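Local coordinates for protein beta-lactamase (Mycobacterium tuberculosis, PDB 4WHI) that probably belongs to the penicillin-binding, beta-lactamase-like proteins, here as a C-terminal all-beta domain whose own function is unknown, at residues Q51-T56 against F63-S68. Numbering follows the deposited sequence.
Sequences QTFDLT and FTFTLS
Thr56 and Thr64 form the antiparallel hydrogen-bonded pair of a beta hairpin whose arms, strands 51-59 and 62-66, are neighbours in the meandering antiparallel sheet of this DUF3471 domain. Two backbone bonds define the pair, Thr56 N to Thr64 O and Thr64 N to Thr56 O, both 2.8 Å. The same Thr64 O also receives a CA-H...O contact from Leu55 CA at 3.4 Å.

The short strand segments run at 144° to each other, well short of exactly antiparallel. Toward Gln51 and Ser68 the arms splay apart, and at the next hydrogen-bonding position a water links them: it donates to Asp54 O at 2.8 Å and accepts from Thr66 N, standing where the register would place a direct N-H...O bond.

Apolar packing fills the side of the hairpin that carries Phe53, Leu55, Phe63 and Phe65. Phe65 turns its edge to the face of Phe53, with ring centroids 5.0 Å apart and planes at 52°. Phe65 CG sits between the backbone N and the carbonyl carbon (chi1 59°), and from there CD2 reaches over one face of the Phe53 ring, 3.6 Å above its plane and offset toward the rim. Leu55 runs alongside Phe65, CD2 touching CD1, while its CB meets Phe63 CB at 4.0 Å; Ala80 and Phe82 of strand 77-83 also touch Leu55. At the splayed end, the Phe53 rim faces backbone polar atoms: Ser68 N lies in the ring plane, and Thr66 O sits 3.3 Å from Phe53 CD2.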
loop_
_atom_site.group_PDB
_atom_site.type_symbol
_atom_site.label_atom_id
_atom_site.label_comp_id
_atom_site.label_asym_id
_atom_site.label_seq_id
_atom_site.Cartn_x
_atom_site.Cartn_y
_atom_site.Cartn_z
ATOM N N GLN A 51 -9.096 -1.238 9.262
ATOM C CA GLN A 51 -9.471 -1.505 7.883
ATOM C C GLN A 51 -8.219 -1.985 7.158
ATOM O O GLN A 51 -7.205 -1.281 7.147
ATOM C CB GLN A 51 -10.009 -0.253 7.211
ATOM C CG GLN A 51 -10.534 -0.536 5.818
ATOM C CD GLN A 51 -11.158 0.680 5.175
ATOM O OE1 GLN A 51 -10.690 1.806 5.365
ATOM N NE2 GLN A 51 -12.212 0.463 4.400
ATOM N N THR A 52 -8.289 -3.172 6.564
ATOM C CA THR A 52 -7.086 -3.845 6.064
ATOM C C THR A 52 -7.151 -4.213 4.589
ATOM O O THR A 52 -8.180 -4.672 4.090
ATOM C CB THR A 52 -6.761 -5.079 6.921
ATOM O OG1 THR A 52 -6.485 -4.636 8.254
ATOM C CG2 THR A 52 -5.542 -5.836 6.388
ATOM N N PHE A 53 -6.019 -4.002 3.910
ATOM C CA PHE A 53 -5.903 -4.206 2.480
ATOM C C PHE A 53 -4.711 -5.099 2.173
ATOM O O PHE A 53 -3.633 -4.914 2.740
ATOM C CB PHE A 53 -5.689 -2.869 1.774
ATOM C CG PHE A 53 -6.759 -1.853 2.043
ATOM C CD1 PHE A 53 -6.683 -1.018 3.150
ATOM C CD2 PHE A 53 -7.836 -1.717 1.173
ATOM C CE1 PHE A 53 -7.666 -0.079 3.394
ATOM C CE2 PHE A 53 -8.816 -0.776 1.412
ATOM C CZ PHE A 53 -8.732 0.046 2.521
ATOM N N ASP A 54 -4.892 -6.058 1.275
ATOM C CA ASP A 54 -3.761 -6.807 0.729
ATOM C C ASP A 54 -2.930 -5.874 -0.135
ATOM O O ASP A 54 -3.478 -5.141 -0.952
ATOM C CB ASP A 54 -4.231 -7.964 -0.145
ATOM C CG ASP A 54 -4.739 -9.131 0.646
ATOM O OD1 ASP A 54 -4.600 -9.139 1.892
ATOM O OD2 ASP A 54 -5.282 -10.053 0.007
ATOM N N LEU A 55 -1.612 -5.917 0.039
ATOM C CA LEU A 55 -0.695 -5.168 -0.817
ATOM C C LEU A 55 -0.195 -6.084 -1.913
ATOM O O LEU A 55 0.358 -7.141 -1.640
ATOM C CB LEU A 55 0.484 -4.611 -0.017
ATOM C CG LEU A 55 0.141 -3.479 0.945
ATOM C CD1 LEU A 55 1.342 -3.132 1.814
ATOM C CD2 LEU A 55 -0.370 -2.260 0.196
ATOM N N THR A 56 -0.404 -5.674 -3.157
ATOM C CA THR A 56 0.064 -6.433 -4.303
ATOM C C THR A 56 1.269 -5.711 -4.886
ATOM O O THR A 56 1.232 -4.509 -5.092
ATOM C CB THR A 56 -1.053 -6.564 -5.352
ATOM O OG1 THR A 56 -2.118 -7.340 -4.798
ATOM C CG2 THR A 56 -0.552 -7.252 -6.619
ATOM N N PHE A 63 3.911 -0.944 -4.063
ATOM C CA PHE A 63 2.830 -1.907 -4.038
ATOM C C PHE A 63 1.527 -1.164 -4.315
ATOM O O PHE A 63 1.487 0.074 -4.331
ATOM C CB PHE A 63 2.758 -2.574 -2.654
ATOM C CG PHE A 63 3.943 -3.440 -2.333
ATOM C CD1 PHE A 63 5.157 -2.869 -1.964
ATOM C CD2 PHE A 63 3.849 -4.829 -2.392
ATOM C CE1 PHE A 63 6.250 -3.666 -1.669
ATOM C CE2 PHE A 63 4.951 -5.629 -2.093
ATOM C CZ PHE A 63 6.146 -5.041 -1.736
ATOM N N THR A 64 0.457 -1.912 -4.543
ATOM C CA THR A 64 -0.862 -1.310 -4.655
ATOM C C THR A 64 -1.865 -2.032 -3.778
ATOM O O THR A 64 -1.663 -3.188 -3.377
ATOM C CB THR A 64 -1.390 -1.306 -6.106
ATOM O OG1 THR A 64 -1.487 -2.647 -6.580
ATOM C CG2 THR A 64 -0.496 -0.467 -7.050
ATOM N N PHE A 65 -2.951 -1.332 -3.479
ATOM C CA PHE A 65 -4.113 -1.953 -2.883
ATOM C C PHE A 65 -5.367 -1.486 -3.619
ATOM O O PHE A 65 -5.339 -0.499 -4.371
ATOM C CB PHE A 65 -4.186 -1.687 -1.377
ATOM C CG PHE A 65 -4.234 -0.232 -1.000
ATOM C CD1 PHE A 65 -3.070 0.527 -0.930
ATOM C CD2 PHE A 65 -5.438 0.372 -0.662
ATOM C CE1 PHE A 65 -3.111 1.863 -0.570
ATOM C CE2 PHE A 65 -5.482 1.709 -0.295
ATOM C CZ PHE A 65 -4.319 2.455 -0.248
ATOM N N THR A 66 -6.454 -2.223 -3.431
ATOM C CA THR A 66 -7.722 -1.902 -4.087
ATOM C C THR A 66 -8.704 -1.390 -3.039
ATOM O O THR A 66 -8.819 -1.958 -1.952
ATOM C CB THR A 66 -8.303 -3.117 -4.843
ATOM O OG1 THR A 66 -8.311 -4.266 -3.989
ATOM C CG2 THR A 66 -7.464 -3.434 -6.084
ATOM N N LEU A 67 -9.406 -0.311 -3.374
ATOM C CA LEU A 67 -10.255 0.372 -2.414
ATOM C C LEU A 67 -11.493 -0.457 -2.081
ATOM O O LEU A 67 -11.938 -1.278 -2.881
ATOM C CB LEU A 67 -10.632 1.764 -2.928
ATOM C CG LEU A 67 -9.438 2.697 -3.200
ATOM C CD1 LEU A 67 -9.924 4.083 -3.598
ATOM C CD2 LEU A 67 -8.516 2.781 -1.992
ATOM N N SER A 68 -12.016 -0.244 -0.878
ATOM C CA SER A 68 -13.102 -1.048 -0.336
ATOM C C SER A 68 -14.453 -0.654 -0.929
ATOM O O SER A 68 -14.586 0.388 -1.579
ATOM C CB SER A 68 -13.152 -0.913 1.182
ATOM O OG SER A 68 -13.858 0.249 1.570
HETATM O O HOH W 1 -6.163 -4.440 -1.536
HETATM O O HOH W 2 -0.053 -4.048 -8.312
#